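Local coordinates for alginate lyase (Bacteroides ovatus, PDB 3NNB), which probably degrades alginate, the uronic-acid polysaccharide of brown algae, by cleaving its glycosidic links through beta-elimination, at residues T109-A114 with A124-D129; L180-K185 with K190-M195; F256-P261 with I279-H284; D262-L267 with L314-P319. All coordinates share one frame; numbering follows the deposited sequence. Where two conformers were deposited one is given.

In the fold
The four contacts lie in two groups on opposite sides of the chain's centre, within a mostly helical fold. Contact 1 is buried and apolar, joining helices 98-118 and 121-136. Contact 2, about 11 Å away between centres, lies at the surface, where a loop bearing a bound sodium ion meets helix 189-208 through a salt bridge; its turn packs against the helices of contact 1. Contacts 3 and 4 have centres about 8 Å apart and alternate along the chain. Contact 3 is buried yet polar, built on side-chain amides, whereas contact 4 is only partly buried and sets a phenylalanine of helix 310-317 against a turn. Asn281 and Gln265 link the two.

Contact 1. Residues T109-A114 with A124-D129; sequences TTLGLA and AQKAVD
Leu111 and Ala127 bring the two helices to their nearest approach here, their CA atoms 5.8 Å apart, where helix 121-136 doubles back at a steep slant on helix 98-118 after a short turn, the pair forming an alpha-hairpin. Both residues direct their beta carbons into the interface, and Leu111 CB meets Ala127 CB at 3.8 Å. With CG anti to its own carbonyl carbon (chi1 -67°), the leucine branch carries CD1 over the backbone of the second helix, where it lies 3.7 Å from Ala127 N and equally close to the aliphatic part of Lys126, at CG. The lysine side chain crosses the leucine at a slant and touches it only through CB and CG; a bend at chi2 (84°) takes the rest of the chain away. Its NZ ends at the carbonyl oxygens of Leu41 and Met43, so the charge is tied down beyond the apolar interface. Ala37 of helix 27-41 and Phe130, a turn further along helix 121-136, also pack on Leu111. Ala127 is covered in addition by the selenomethionine Met181 from the loop after helix 171-180. The junction thus depends on carbon-to-carbon packing, with the small Ala127 letting Leu111 come in against the helix backbone, while the lysine lends its methylenes to the interface and uses its ammonium group elsewhere.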
loop_
_atom_site.group_PDB
_atom_site.type_symbol
_atom_site.label_atom_id
_atom_site.label_comp_id
_atom_site.label_asym_id
_atom_site.label_seq_id
_atom_site.Cartn_x
_atom_site.Cartn_y
_atom_site.Cartn_z
ATOM N N THR A 109 6.677 -5.941 8.049
ATOM C CA THR A 109 5.599 -5.192 8.715
ATOM C C THR A 109 5.089 -5.955 9.956
ATOM O O THR A 109 4.997 -5.384 11.061
ATOM C CB THR A 109 4.494 -4.790 7.727
ATOM O OG1 THR A 109 5.051 -3.837 6.800
ATOM C CG2 THR A 109 3.296 -4.168 8.431
ATOM N N THR A 110 4.776 -7.234 9.793
ATOM C CA THR A 110 4.356 -8.092 10.891
ATOM C C THR A 110 5.395 -8.086 12.031
ATOM O O THR A 110 5.050 -7.937 13.230
ATOM C CB THR A 110 4.145 -9.543 10.389
ATOM O OG1 THR A 110 3.076 -9.557 9.429
ATOM C CG2 THR A 110 3.840 -10.516 11.517
ATOM N N LEU A 111 6.659 -8.307 11.669
ATOM C CA LEU A 111 7.735 -8.410 12.638
ATOM C C LEU A 111 8.001 -7.107 13.358
ATOM O O LEU A 111 8.252 -7.101 14.558
ATOM C CB LEU A 111 9.018 -8.966 12.006
ATOM C CG LEU A 111 8.833 -10.459 11.584
ATOM C CD1 LEU A 111 9.894 -10.830 10.494
ATOM C CD2 LEU A 111 8.865 -11.450 12.818
ATOM N N GLY A 112 7.974 -5.981 12.643
ATOM C CA GLY A 112 8.201 -4.706 13.256
ATOM C C GLY A 112 7.080 -4.372 14.240
ATOM O O GLY A 112 7.332 -3.907 15.350
ATOM N N LEU A 113 5.851 -4.605 13.822
ATOM C CA LEU A 113 4.700 -4.429 14.713
ATOM C C LEU A 113 4.818 -5.371 15.937
ATOM O O LEU A 113 4.586 -4.964 17.068
ATOM C CB LEU A 113 3.413 -4.690 13.960
ATOM C CG LEU A 113 2.966 -3.550 13.061
ATOM C CD1 LEU A 113 1.778 -4.046 12.207
ATOM C CD2 LEU A 113 2.608 -2.269 13.823
ATOM N N ALA A 114 5.178 -6.622 15.699
ATOM C CA ALA A 114 5.368 -7.565 16.805
ATOM C C ALA A 114 6.457 -7.100 17.766
ATOM O O ALA A 114 6.267 -7.179 19.005
ATOM C CB ALA A 114 5.685 -8.997 16.270
ATOM N N ALA A 124 12.635 -8.350 15.740
ATOM C CA ALA A 124 13.396 -7.334 15.006
ATOM C C ALA A 124 14.598 -7.941 14.283
ATOM O O ALA A 124 14.924 -7.542 13.152
ATOM C CB ALA A 124 13.831 -6.175 15.911
ATOM N N GLN A 125 15.251 -8.927 14.929
ATOM C CA GLN A 125 16.401 -9.609 14.326
ATOM C C GLN A 125 15.963 -10.300 13.050
ATOM O O GLN A 125 16.660 -10.250 12.026
ATOM C CB GLN A 125 17.042 -10.597 15.327
ATOM C CG GLN A 125 18.391 -11.178 14.907
ATOM C CD GLN A 125 18.301 -12.268 13.831
ATOM O OE1 GLN A 125 17.236 -12.902 13.589
ATOM N NE2 GLN A 125 19.444 -12.542 13.247
ATOM N N LYS A 126 14.775 -10.904 13.061
ATOM C CA LYS A 126 14.285 -11.592 11.833
ATOM C C LYS A 126 13.902 -10.587 10.773
ATOM O O LYS A 126 14.189 -10.806 9.594
ATOM C CB LYS A 126 13.131 -12.534 12.115
ATOM C CG LYS A 126 12.617 -13.324 10.924
ATOM C CD LYS A 126 13.410 -14.596 10.642
ATOM C CE LYS A 126 12.989 -15.300 9.343
ATOM N NZ LYS A 126 13.521 -16.707 9.212
ATOM N N ALA A 127 13.307 -9.477 11.178
ATOM C CA ALA A 127 12.975 -8.451 10.223
ATOM C C ALA A 127 14.193 -7.908 9.512
ATOM O O ALA A 127 14.169 -7.701 8.296
ATOM C CB ALA A 127 12.186 -7.269 10.883
ATOM N N VAL A 128 15.256 -7.668 10.270
ATOM C CA VAL A 128 16.523 -7.168 9.707
ATOM C C VAL A 128 17.125 -8.207 8.735
ATOM O O VAL A 128 17.727 -7.813 7.741
ATOM C CB VAL A 128 17.488 -6.707 10.857
ATOM C CG1 VAL A 128 18.880 -6.370 10.340
ATOM C CG2 VAL A 128 16.899 -5.472 11.528
ATOM N N ASP A 129 16.939 -9.512 9.010
ATOM C CA ASP A 129 17.399 -10.580 8.107
ATOM C C ASP A 129 16.653 -10.465 6.774
ATOM O O ASP A 129 17.293 -10.416 5.732
ATOM C CB ASP A 129 17.198 -11.926 8.793
ATOM C CG ASP A 129 17.773 -13.106 8.050
ATOM O OD1 ASP A 129 18.614 -12.980 7.145
ATOM O OD2 ASP A 129 17.405 -14.217 8.508
#

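Contact 2. Residues L180-K185 with K190-M195; sequences LMENSK and KVKKGM. With NA (sodium ion), chain B.
Glu182 and Lys192 form a salt bridge between a type I beta turn, Met181 to Ser184, and helix 189-208, the next helix of this predominantly helical fold. Lys192 reaches over from its helix as a fully extended chain, CG anti to the backbone N (chi1 -175°), which carries NZ out to the carboxylate. NZ donates to Glu182 OE1 at 3.0 Å, approaching from above the carboxylate plane, 43° out of it. The other oxygen, OE2, lies 3.3 Å from Lys192 CE, so the end of the lysine sits across the carboxylate. Putting an alanine in place of Glu182 would probably leave the Lys192 ammonium without its carboxylate mate and free the end of that long chain to swing, though the backbone carbonyl used by the metal would remain.

The metal contacts come from the backbone of the same turn. A sodium ion takes Glu182 O at 2.4 Å and Ser184 O at 2.3 Å; Phe187 O and three waters complete six ligands, and one of these waters also donates to Lys185 O. The loop is therefore gathered round the cation by its carbonyl oxygens, while the glutamate carboxylate is spent on the helix.

Hydrogen bonds inside the turn fix its shape. Met181 O, on a selenomethionine, receives both the turn-closing Ser184 N at 2.9 Å and the hydroxyl Ser184 OG, which donates at 2.7 Å within the carbonyl plane.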
loop_
_atom_site.group_PDB
_atom_site.type_symbol
_atom_site.label_atom_id
_atom_site.label_comp_id
_atom_site.label_asym_id
_atom_site.label_seq_id
_atom_site.Cartn_x
_atom_site.Cartn_y
_atom_site.Cartn_z
ATOM N N LEU A 180 9.284 1.890 13.810
ATOM C CA LEU A 180 8.852 1.268 15.081
ATOM C C LEU A 180 9.917 0.341 15.702
ATOM O O LEU A 180 9.930 0.126 16.920
ATOM C CB LEU A 180 7.516 0.549 14.897
ATOM C CG LEU A 180 6.270 1.384 14.666
ATOM C CD1 LEU A 180 5.097 0.464 14.382
ATOM C CD2 LEU A 180 5.997 2.355 15.836
HETATM N N MSE A 181 10.796 -0.189 14.861
HETATM C CA MSE A 181 11.923 -1.056 15.245
HETATM C C MSE A 181 13.270 -0.402 15.443
HETATM O O MSE A 181 14.233 -1.107 15.757
HETATM C CB MSE A 181 12.149 -2.102 14.113
HETATM C CG MSE A 181 11.291 -3.193 14.165
HETATM SE SE MSE A 181 12.023 -4.378 12.765
HETATM C CE MSE A 181 11.154 -3.684 11.132
ATOM N N GLU A 182 13.379 0.902 15.245
ATOM C CA GLU A 182 14.673 1.572 15.251
ATOM C C GLU A 182 15.409 1.407 16.588
ATOM O O GLU A 182 16.638 1.337 16.605
ATOM C CB GLU A 182 14.523 3.067 14.878
ATOM C CG GLU A 182 14.278 3.239 13.410
ATOM C CD GLU A 182 14.299 4.686 12.955
ATOM O OE1 GLU A 182 14.558 5.564 13.795
ATOM O OE2 GLU A 182 14.054 4.912 11.754
ATOM N N ASN A 183 14.674 1.320 17.687
ATOM C CA ASN A 183 15.313 1.142 19.014
ATOM C C ASN A 183 15.622 -0.322 19.338
ATOM O O ASN A 183 16.151 -0.610 20.392
ATOM C CB ASN A 183 14.548 1.847 20.162
ATOM C CG ASN A 183 13.158 1.237 20.468
ATOM O OD1 ASN A 183 12.704 0.281 19.845
ATOM N ND2 ASN A 183 12.478 1.837 21.435
ATOM N N SER A 184 15.309 -1.252 18.424
ATOM C CA SER A 184 15.782 -2.626 18.597
ATOM C C SER A 184 17.300 -2.695 18.484
ATOM O O SER A 184 17.954 -1.814 17.869
ATOM C CB SER A 184 15.133 -3.542 17.543
ATOM O OG SER A 184 15.672 -3.339 16.239
ATOM N N LYS A 185 17.914 -3.742 19.047
ATOM C CA LYS A 185 19.335 -3.912 18.881
ATOM C C LYS A 185 19.730 -4.272 17.439
ATOM O O LYS A 185 20.772 -3.833 16.957
ATOM C CB LYS A 185 19.843 -4.984 19.850
ATOM C CG LYS A 185 19.613 -4.649 21.336
ATOM C CD LYS A 185 19.975 -5.868 22.182
ATOM C CE LYS A 185 19.033 -6.089 23.343
ATOM N NZ LYS A 185 19.300 -5.055 24.381
ATOM N N LYS A 190 23.781 1.286 10.925
ATOM C CA LYS A 190 24.217 0.840 9.605
ATOM C C LYS A 190 23.023 0.331 8.788
ATOM O O LYS A 190 22.942 0.604 7.605
ATOM C CB LYS A 190 25.301 -0.215 9.723
ATOM C CG LYS A 190 25.914 -0.741 8.434
ATOM C CD LYS A 190 27.203 -1.533 8.765
ATOM C CE LYS A 190 27.895 -2.099 7.522
ATOM N NZ LYS A 190 28.820 -3.261 7.842
ATOM N N VAL A 191 22.123 -0.425 9.408
ATOM C CA VAL A 191 20.917 -0.919 8.702
ATOM C C VAL A 191 20.034 0.265 8.274
ATOM O O VAL A 191 19.589 0.343 7.124
ATOM C CB VAL A 191 20.134 -1.928 9.564
ATOM C CG1 VAL A 191 18.769 -2.300 8.903
ATOM C CG2 VAL A 191 21.013 -3.172 9.790
ATOM N N LYS A 192 19.843 1.218 9.176
ATOM C CA LYS A 192 19.034 2.366 8.892
ATOM C C LYS A 192 19.633 3.155 7.737
ATOM O O LYS A 192 18.936 3.574 6.838
ATOM C CB LYS A 192 18.935 3.248 10.129
ATOM C CG LYS A 192 17.973 4.420 9.923
ATOM C CD LYS A 192 17.732 5.193 11.241
ATOM C CE LYS A 192 16.830 6.399 10.948
ATOM N NZ LYS A 192 16.412 7.206 12.134
ATOM N N LYS A 193 20.947 3.379 7.780
ATOM C CA LYS A 193 21.608 4.127 6.733
ATOM C C LYS A 193 21.426 3.416 5.371
ATOM O O LYS A 193 21.207 4.047 4.339
ATOM C CB LYS A 193 23.082 4.259 7.065
ATOM C CG LYS A 193 23.899 5.052 6.067
ATOM C CD LYS A 193 25.369 5.196 6.545
ATOM C CE LYS A 193 26.241 5.869 5.483
ATOM N NZ LYS A 193 27.671 5.569 5.717
ATOM N N GLY A 194 21.594 2.098 5.355
ATOM C CA GLY A 194 21.446 1.329 4.128
ATOM C C GLY A 194 20.042 1.421 3.550
ATOM O O GLY A 194 19.874 1.579 2.328
HETATM N N MSE A 195 19.046 1.332 4.423
HETATM C CA MSE A 195 17.658 1.456 3.994
HETATM C C MSE A 195 17.330 2.874 3.471
HETATM O O MSE A 195 16.648 3.052 2.441
HETATM C CB MSE A 195 16.718 1.044 5.125
HETATM C CG MSE A 195 16.769 -0.449 5.444
HETATM SE SE MSE A 195 16.505 -1.646 3.963
HETATM C CE MSE A 195 14.865 -0.875 3.254
HETATM NA NA NA B . 18.686 0.142 16.993
HETATM O O HOH W 1 20.902 -0.899 17.191
HETATM O O HOH W 2 18.972 0.945 19.241
HETATM O O HOH W 3 19.792 2.368 16.600
#

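Contact 3. Residues F256-P261 with I279-H284; sequences FAQIEP and IFNLGH
Asn281 ND2 is gripped by two side-chain carbonyl oxygens, Gln258 OE1 across this contact and Gln265 OE1 from the loop that leads into helix 266-269. The bond from Asn281 ND2 to Gln258 OE1 is 3.0 Å long and nearly straight, with an angle of 164° at the hydrogen. OE1 lies close to the amide plane of the asparagine, while the donor stands 20° from the plane of the glutamine carbonyl. The two amide groups are thus almost coplanar, although the side chains that carry them cross at about a right angle. To get there Gln258 runs extended beyond CG, after a first torsion that sets CG anti to its carbonyl carbon (chi1 -59°). The second acceptor, Gln265 OE1, is 2.9 Å from Asn281 ND2, and with one oxygen for each of its hydrogens the buried amino group is probably satisfied.

Gln258 closes helix 240-258, whereas Asn281 lies within helix 274-293, so the bond ties a helix end to the flank of a later helix in a mainly helical framework, consistent with the alpha/alpha-toroid fold, built of helical hairpins, of the six-hairpin clan. Beyond the helix end, Ile259 leaves helical geometry and lies against Ala313 of helix 310-317, which Leu282 also touches. Leu224 of helix 221-236 packs against both amide side chains, and the amino group of the glutamine, Gln258 NE2, makes a weak hydrogen bond to Asn220 O.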
loop_
_atom_site.group_PDB
_atom_site.type_symbol
_atom_site.label_atom_id
_atom_site.label_comp_id
_atom_site.label_asym_id
_atom_site.label_seq_id
_atom_site.Cartn_x
_atom_site.Cartn_y
_atom_site.Cartn_z
ATOM N N PHE A 256 -9.157 16.632 -7.166
ATOM C CA PHE A 256 -10.175 17.362 -7.930
ATOM C C PHE A 256 -10.236 16.845 -9.375
ATOM O O PHE A 256 -11.212 17.111 -10.099
ATOM C CB PHE A 256 -9.940 18.881 -7.899
ATOM C CG PHE A 256 -9.833 19.484 -6.502
ATOM C CD1 PHE A 256 -10.379 18.869 -5.378
ATOM C CD2 PHE A 256 -9.166 20.698 -6.322
ATOM C CE1 PHE A 256 -10.252 19.431 -4.099
ATOM C CE2 PHE A 256 -9.055 21.260 -5.037
ATOM C CZ PHE A 256 -9.592 20.636 -3.958
ATOM N N ALA A 257 -9.193 16.149 -9.797
ATOM C CA ALA A 257 -9.150 15.549 -11.112
ATOM C C ALA A 257 -9.993 14.254 -11.131
ATOM O O ALA A 257 -10.686 13.990 -12.110
ATOM C CB ALA A 257 -7.714 15.250 -11.510
ATOM N N GLN A 258 -9.870 13.457 -10.085
ATOM C CA GLN A 258 -10.384 12.067 -10.019
ATOM C C GLN A 258 -11.744 11.886 -9.334
ATOM O O GLN A 258 -12.369 10.832 -9.509
ATOM C CB GLN A 258 -9.360 11.141 -9.350
ATOM C CG GLN A 258 -8.025 11.114 -10.067
ATOM C CD GLN A 258 -7.094 10.027 -9.619
ATOM O OE1 GLN A 258 -7.507 8.976 -9.067
ATOM N NE2 GLN A 258 -5.789 10.260 -9.870
ATOM N N ILE A 259 -12.197 12.903 -8.596
ATOM C CA ILE A 259 -13.478 12.897 -7.928
ATOM C C ILE A 259 -14.422 13.899 -8.603
ATOM O O ILE A 259 -14.090 15.053 -8.786
ATOM C CB ILE A 259 -13.343 13.221 -6.423
ATOM C CG1 ILE A 259 -12.313 12.286 -5.754
ATOM C CG2 ILE A 259 -14.691 13.181 -5.702
ATOM C CD1 ILE A 259 -11.917 12.797 -4.358
ATOM N N GLU A 260 -15.592 13.420 -9.021
ATOM C CA GLU A 260 -16.592 14.306 -9.597
ATOM C C GLU A 260 -17.384 15.009 -8.492
ATOM O O GLU A 260 -17.297 14.660 -7.313
ATOM C CB GLU A 260 -17.518 13.509 -10.504
ATOM C CG GLU A 260 -16.865 12.977 -11.715
ATOM C CD GLU A 260 -16.491 14.041 -12.711
ATOM O OE1 GLU A 260 -17.389 14.823 -13.153
ATOM O OE2 GLU A 260 -15.291 14.117 -13.048
ATOM N N PRO A 261 -18.174 16.032 -8.859
ATOM C CA PRO A 261 -18.811 16.783 -7.798
ATOM C C PRO A 261 -19.828 15.985 -6.960
ATOM O O PRO A 261 -20.163 16.382 -5.845
ATOM C CB PRO A 261 -19.469 17.956 -8.561
ATOM C CG PRO A 261 -18.632 18.139 -9.722
ATOM C CD PRO A 261 -18.285 16.706 -10.158
ATOM N N ILE A 279 -12.723 1.762 -3.385
ATOM C CA ILE A 279 -12.159 1.618 -2.026
ATOM C C ILE A 279 -10.613 1.725 -1.992
ATOM O O ILE A 279 -10.059 2.342 -1.118
ATOM C CB ILE A 279 -12.648 0.273 -1.389
ATOM C CG1 ILE A 279 -14.151 0.346 -1.137
ATOM C CG2 ILE A 279 -11.846 -0.068 -0.110
ATOM C CD1 ILE A 279 -14.787 -1.001 -0.760
ATOM N N PHE A 280 -9.958 1.097 -2.955
ATOM C CA PHE A 280 -8.493 1.158 -3.123
ATOM C C PHE A 280 -8.049 2.611 -3.176
ATOM O O PHE A 280 -7.144 3.028 -2.425
ATOM C CB PHE A 280 -8.171 0.452 -4.434
ATOM C CG PHE A 280 -6.691 0.145 -4.703
ATOM C CD1 PHE A 280 -5.977 -0.738 -3.918
ATOM C CD2 PHE A 280 -6.070 0.678 -5.829
ATOM C CE1 PHE A 280 -4.658 -1.080 -4.248
ATOM C CE2 PHE A 280 -4.771 0.356 -6.151
ATOM C CZ PHE A 280 -4.067 -0.522 -5.373
ATOM N N ASN A 281 -8.710 3.408 -4.003
ATOM C CA ASN A 281 -8.321 4.812 -4.173
ATOM C C ASN A 281 -8.657 5.621 -2.927
ATOM O O ASN A 281 -7.861 6.408 -2.493
ATOM C CB ASN A 281 -8.974 5.408 -5.432
ATOM C CG ASN A 281 -8.125 6.425 -6.139
ATOM O OD1 ASN A 281 -6.898 6.450 -6.021
ATOM N ND2 ASN A 281 -8.771 7.240 -6.979
ATOM N N LEU A 282 -9.838 5.396 -2.350
ATOM C CA LEU A 282 -10.200 6.084 -1.099
ATOM C C LEU A 282 -9.211 5.766 0.026
ATOM O O LEU A 282 -8.833 6.662 0.812
ATOM C CB LEU A 282 -11.628 5.724 -0.661
ATOM C CG LEU A 282 -12.725 6.672 -1.078
ATOM C CD1 LEU A 282 -14.091 5.979 -0.923
ATOM C CD2 LEU A 282 -12.600 8.013 -0.265
ATOM N N GLY A 283 -8.794 4.510 0.139
ATOM C CA GLY A 283 -7.808 4.142 1.172
ATOM C C GLY A 283 -6.463 4.869 0.975
ATOM O O GLY A 283 -5.824 5.284 1.939
ATOM N N HIS A 284 -6.053 5.039 -0.267
ATOM C CA HIS A 284 -4.828 5.749 -0.588
ATOM C C HIS A 284 -4.977 7.260 -0.342
ATOM O O HIS A 284 -4.020 7.935 0.086
ATOM C CB HIS A 284 -4.375 5.454 -1.995
ATOM C CG HIS A 284 -4.069 4.014 -2.207
ATOM N ND1 HIS A 284 -4.052 3.441 -3.464
ATOM C CD2 HIS A 284 -3.844 3.014 -1.322
ATOM C CE1 HIS A 284 -3.785 2.148 -3.332
ATOM N NE2 HIS A 284 -3.637 1.865 -2.050
#

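Contact 4. Residues D262-L267 with L314-P319; sequences DGKQPL and LKFLIP
Phe316 sets CG anti to its backbone N (chi1 162°), swinging its ring out from helix 310-317 toward the loop, where Lys264, with CG anti to its carbonyl carbon (chi1 -71°), lays its chain across the ring at about a right angle. The loop is shaped by an Asx turn: Asp262 OD1 accepts from Lys264 N at 3.1 Å, the N-H coming from above the carboxylate plane. Between them Gly263 passes close to the helix, its CA only 5.2 Å from Phe316 CA. A beta carbon there would run into Phe316 CB and, at these backbone angles, be jammed against Asp262 O. Instead the peptide itself packs on the phenylalanine, with Gly263 O 3.8 Å from Phe316 CB. Lys264 CA lies over one face of the ring, and Lys264 CG comes within 3.7 Å of Phe316 CE1. Replacing Lys264 with a serine would probably uncover part of this ring and leave the Asp262 carboxylate without its ammonium partner. Gln265, at the N-cap position of helix 266-269, turns its side chain to helix 274-293, packing on Thr278 and Leu282, with OE1 bonded to Asn281 ND2. The lysine runs extended until its last torsion, which bends NZ back over the loop (chi4 74°); there Lys264 NZ meets Asp262 OD2 at 2.7 Å in a salt bridge, from above the carboxylate plane.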
loop_
_atom_site.group_PDB
_atom_site.type_symbol
_atom_site.label_atom_id
_atom_site.label_comp_id
_atom_site.label_asym_id
_atom_site.label_seq_id
_atom_site.Cartn_x
_atom_site.Cartn_y
_atom_site.Cartn_z
ATOM N N ASP A 262 -20.328 14.859 -7.480
ATOM C CA ASP A 262 -21.179 13.974 -6.719
ATOM C C ASP A 262 -20.417 12.857 -5.985
ATOM O O ASP A 262 -21.052 11.961 -5.427
ATOM C CB ASP A 262 -22.249 13.388 -7.640
ATOM C CG ASP A 262 -21.668 12.563 -8.803
ATOM O OD1 ASP A 262 -20.445 12.405 -8.898
ATOM O OD2 ASP A 262 -22.434 12.075 -9.673
ATOM N N GLY A 263 -19.096 12.933 -5.943
ATOM C CA GLY A 263 -18.292 11.898 -5.315
ATOM C C GLY A 263 -17.877 10.708 -6.150
ATOM O O GLY A 263 -17.052 9.929 -5.729
ATOM N N LYS A 264 -18.439 10.562 -7.333
ATOM C CA LYS A 264 -18.063 9.455 -8.189
ATOM C C LYS A 264 -16.606 9.551 -8.622
ATOM O O LYS A 264 -16.108 10.648 -8.893
ATOM C CB LYS A 264 -18.964 9.388 -9.427
ATOM C CG LYS A 264 -20.422 8.946 -9.182
ATOM C CD LYS A 264 -21.200 8.721 -10.462
ATOM C CE LYS A 264 -22.658 8.393 -10.173
ATOM N NZ LYS A 264 -23.412 9.577 -9.734
ATOM N N GLN A 265 -15.943 8.406 -8.741
ATOM C CA GLN A 265 -14.613 8.358 -9.301
ATOM C C GLN A 265 -14.714 7.572 -10.606
ATOM O O GLN A 265 -14.593 6.332 -10.623
ATOM C CB GLN A 265 -13.611 7.682 -8.358
ATOM C CG GLN A 265 -13.542 8.284 -6.953
ATOM C CD GLN A 265 -12.742 7.398 -6.011
ATOM O OE1 GLN A 265 -11.607 7.040 -6.324
ATOM N NE2 GLN A 265 -13.366 6.947 -4.940
ATOM N N PRO A 266 -15.012 8.275 -11.691
ATOM C CA PRO A 266 -15.424 7.557 -12.904
ATOM C C PRO A 266 -14.416 6.558 -13.443
ATOM O O PRO A 266 -14.842 5.557 -14.036
ATOM C CB PRO A 266 -15.669 8.683 -13.931
ATOM C CG PRO A 266 -15.206 9.923 -13.326
ATOM C CD PRO A 266 -15.104 9.723 -11.847
ATOM N N LEU A 267 -13.120 6.828 -13.304
ATOM C CA LEU A 267 -12.128 5.902 -13.853
ATOM C C LEU A 267 -12.038 4.603 -13.052
ATOM O O LEU A 267 -11.610 3.576 -13.594
ATOM C CB LEU A 267 -10.753 6.544 -13.966
ATOM C CG LEU A 267 -10.680 7.773 -14.877
ATOM C CD1 LEU A 267 -9.294 8.487 -14.800
ATOM C CD2 LEU A 267 -11.062 7.391 -16.344
ATOM N N LEU A 314 -16.627 9.695 -0.181
ATOM C CA LEU A 314 -17.178 8.849 0.861
ATOM C C LEU A 314 -18.689 8.794 0.830
ATOM O O LEU A 314 -19.280 7.709 0.989
ATOM C CB LEU A 314 -16.717 9.357 2.242
ATOM C CG LEU A 314 -15.237 9.141 2.568
ATOM C CD1 LEU A 314 -14.852 10.039 3.764
ATOM C CD2 LEU A 314 -14.897 7.667 2.919
ATOM N N LYS A 315 -19.329 9.947 0.639
ATOM C CA LYS A 315 -20.779 10.015 0.603
ATOM C C LYS A 315 -21.379 9.246 -0.591
ATOM O O LYS A 315 -22.493 8.726 -0.491
ATOM C CB LYS A 315 -21.249 11.480 0.598
ATOM C CG LYS A 315 -21.189 12.225 1.929
ATOM C CD LYS A 315 -21.674 13.653 1.716
ATOM C CE LYS A 315 -21.546 14.550 2.940
ATOM N NZ LYS A 315 -21.666 16.009 2.553
ATOM N N PHE A 316 -20.651 9.152 -1.709
ATOM C CA PHE A 316 -21.080 8.290 -2.842
ATOM C C PHE A 316 -21.099 6.824 -2.366
ATOM O O PHE A 316 -21.995 6.038 -2.710
ATOM C CB PHE A 316 -20.133 8.452 -4.056
ATOM C CG PHE A 316 -20.253 7.316 -5.035
ATOM C CD1 PHE A 316 -21.295 7.274 -5.933
ATOM C CD2 PHE A 316 -19.352 6.244 -4.967
ATOM C CE1 PHE A 316 -21.408 6.235 -6.803
ATOM C CE2 PHE A 316 -19.470 5.173 -5.840
ATOM C CZ PHE A 316 -20.515 5.149 -6.739
ATOM N N LEU A 317 -20.061 6.430 -1.624
ATOM C CA LEU A 317 -19.901 5.028 -1.247
ATOM C C LEU A 317 -20.870 4.540 -0.192
ATOM O O LEU A 317 -21.349 3.408 -0.245
ATOM C CB LEU A 317 -18.472 4.778 -0.757
ATOM C CG LEU A 317 -18.142 3.375 -0.215
ATOM C CD1 LEU A 317 -18.258 2.302 -1.341
ATOM C CD2 LEU A 317 -16.732 3.386 0.390
ATOM N N ILE A 318 -21.115 5.380 0.810
ATOM C CA ILE A 318 -21.816 4.959 2.028
ATOM C C ILE A 318 -23.153 4.235 1.788
ATOM O O ILE A 318 -23.395 3.209 2.402
ATOM C CB ILE A 318 -21.979 6.154 3.013
ATOM C CG1 ILE A 318 -20.637 6.392 3.689
ATOM C CG2 ILE A 318 -23.122 5.875 4.062
ATOM C CD1 ILE A 318 -20.444 7.750 4.356
ATOM N N PRO A 319 -24.019 4.747 0.897
ATOM C CA PRO A 319 -25.329 4.071 0.755
ATOM C C PRO A 319 -25.268 2.626 0.327
ATOM O O PRO A 319 -26.230 1.863 0.531
ATOM C CB PRO A 319 -26.054 4.925 -0.282
ATOM C CG PRO A 319 -25.398 6.287 -0.159
ATOM C CD PRO A 319 -23.962 6.006 0.136
#